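Local coordinates for uncharacterized protein 4E10_S0_1Z6NA_001 (T18) (Artificial gene, PDB 3LEF) that serves as a designed scaffold that carries the HIV 4E10 epitope on a thioredoxin-like protein, intended to elicit epitope-specific antibodies, at residues C66-I71 / T143-G148. Residues are numbered along the deposited sequence; the frame is centred on the assembly and turned at random.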
loop_
_atom_site.group_PDB
_atom_site.type_symbol
_atom_site.label_atom_id
_atom_site.label_comp_id
_atom_site.label_asym_id
_atom_site.label_seq_id
_atom_site.Cartn_x
_atom_site.Cartn_y
_atom_site.Cartn_z
ATOM N N CYS A 66 3.744 -1.287 10.259
ATOM C CA CYS A 66 4.772 -2.257 10.638
ATOM C C CYS A 66 5.874 -1.633 11.493
ATOM O O CYS A 66 6.573 -0.727 11.022
ATOM C CB CYS A 66 5.419 -2.805 9.372
ATOM S SG CYS A 66 6.765 -3.945 9.688
ATOM N N PRO A 67 6.059 -2.136 12.733
ATOM C CA PRO A 67 7.103 -1.697 13.642
ATOM C C PRO A 67 8.518 -1.821 13.100
ATOM O O PRO A 67 9.376 -1.006 13.452
ATOM C CB PRO A 67 6.942 -2.647 14.839
ATOM C CG PRO A 67 5.570 -3.063 14.795
ATOM C CD PRO A 67 5.232 -3.185 13.363
ATOM N N ASP A 68 8.775 -2.851 12.297
ATOM C CA ASP A 68 10.095 -3.040 11.709
ATOM C C ASP A 68 10.373 -2.028 10.625
ATOM O O ASP A 68 11.530 -1.684 10.385
ATOM C CB ASP A 68 10.237 -4.426 11.097
ATOM C CG ASP A 68 10.114 -5.521 12.101
ATOM O OD1 ASP A 68 10.896 -5.548 13.085
ATOM O OD2 ASP A 68 9.234 -6.378 11.884
ATOM N N CYS A 69 9.317 -1.585 9.941
ATOM C CA CYS A 69 9.450 -0.546 8.891
ATOM C C CYS A 69 9.660 0.806 9.514
ATOM O O CYS A 69 10.516 1.559 9.092
ATOM C CB CYS A 69 8.203 -0.476 8.011
ATOM S SG CYS A 69 7.978 -1.850 6.836
ATOM N N GLN A 70 8.849 1.127 10.509
ATOM C CA GLN A 70 9.053 2.311 11.347
ATOM C C GLN A 70 10.511 2.424 11.840
ATOM O O GLN A 70 11.154 3.464 11.681
ATOM C CB GLN A 70 8.111 2.249 12.556
ATOM C CG GLN A 70 6.657 2.528 12.232
ATOM C CD GLN A 70 5.719 2.175 13.373
ATOM O OE1 GLN A 70 6.152 1.905 14.484
ATOM N NE2 GLN A 70 4.426 2.193 13.101
ATOM N N ILE A 71 11.017 1.355 12.456
ATOM C CA ILE A 71 12.396 1.336 12.967
ATOM C C ILE A 71 13.433 1.515 11.862
ATOM O O ILE A 71 14.138 2.524 11.824
ATOM C CB ILE A 71 12.697 0.033 13.719
ATOM C CG1 ILE A 71 11.873 -0.043 15.012
ATOM C CG2 ILE A 71 14.199 -0.085 14.087
ATOM C CD1 ILE A 71 11.653 -1.435 15.469
ATOM N N THR A 143 14.657 -7.345 21.592
ATOM C CA THR A 143 14.028 -6.381 22.492
ATOM C C THR A 143 14.684 -5.001 22.456
ATOM O O THR A 143 13.977 -3.994 22.392
ATOM C CB THR A 143 14.036 -6.893 23.918
ATOM O OG1 THR A 143 13.270 -8.097 23.967
ATOM C CG2 THR A 143 13.430 -5.864 24.869
ATOM N N ALA A 144 16.019 -4.964 22.537
ATOM C CA ALA A 144 16.794 -3.711 22.354
ATOM C C ALA A 144 16.560 -3.080 20.988
ATOM O O ALA A 144 16.485 -1.859 20.853
ATOM C CB ALA A 144 18.296 -3.978 22.558
ATOM N N TYR A 145 16.468 -3.918 19.964
ATOM C CA TYR A 145 16.087 -3.487 18.608
ATOM C C TYR A 145 14.716 -2.784 18.560
ATOM O O TYR A 145 14.566 -1.708 17.975
ATOM C CB TYR A 145 16.072 -4.710 17.679
ATOM C CG TYR A 145 15.285 -4.535 16.391
ATOM C CD1 TYR A 145 15.816 -3.841 15.327
ATOM C CD2 TYR A 145 14.018 -5.081 16.249
ATOM C CE1 TYR A 145 15.100 -3.670 14.149
ATOM C CE2 TYR A 145 13.299 -4.925 15.095
ATOM C CZ TYR A 145 13.849 -4.216 14.037
ATOM O OH TYR A 145 13.144 -4.049 12.878
ATOM N N LEU A 146 13.707 -3.394 19.164
ATOM C CA LEU A 146 12.356 -2.807 19.159
ATOM C C LEU A 146 12.333 -1.484 19.914
ATOM O O LEU A 146 11.462 -0.629 19.696
ATOM C CB LEU A 146 11.346 -3.781 19.764
ATOM C CG LEU A 146 10.402 -4.583 18.855
ATOM C CD1 LEU A 146 10.921 -4.809 17.435
ATOM C CD2 LEU A 146 10.037 -5.902 19.551
ATOM N N TRP A 147 13.309 -1.323 20.801
ATOM C CA TRP A 147 13.491 -0.082 21.544
ATOM C C TRP A 147 14.324 0.925 20.754
ATOM O O TRP A 147 14.467 2.062 21.171
ATOM C CB TRP A 147 14.121 -0.368 22.922
ATOM N N GLY A 148 14.845 0.517 19.598
ATOM C CA GLY A 148 15.631 1.390 18.740
ATOM C C GLY A 148 17.127 1.400 18.999
ATOM O O GLY A 148 17.804 2.366 18.676
#
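The ring of Tyr-145 has Ile-71 over one face and the carboxylate of Asp-68 at its edge. The methyl CD1 of Ile-71 makes a CH-pi contact, 4.2 Å from the centroid of the Tyr-145 ring. It lies over the face, offset toward the rim rather than above the middle. The other branch, CG2 of Ile-71, touches CE1 of Tyr-145 at 3.7 Å, so both branches of the isoleucine meet the ring. At the edge, OD1 of Asp-68 lies near the ring plane. The carboxylate and ring planes are nearly coplanar, 24° apart. Tyr-145 OH donates to OD1 of Asp-68 over 2.7 Å and meets it on the anti side, 17° out of the carboxylate plane. CG of Tyr-145 is anti to its backbone N (chi1 161°), which sends the ring across to helix 67-82.

This helix starts with Cys-66 and Cys-69, spaced as in the CxxC motif at the helix start of thioredoxin-like proteins. Cys-66 is its N-cap: SG accepts a weak bond from Cys-69 N at 3.5 Å. The tyrosine is met by Asp-68 and Ile-71, from the start of the same helix, where helix 139-146 packs against it.

OD1 of Asp-68 also forms a salt bridge with Arg-130. One oxygen thus takes a hydroxyl and a guanidinium. Asn-72 gives Tyr-145 OH a further weak hydrogen bond. Leu-146, an exposed residue, adds an apolar contact, its CD1 4.0 Å from CD1 of Ile-71. Gly-148, with positive phi, takes part in a Schellman motif after the last turn, and its CA comes within 6.6 Å of the CA of Ile-71.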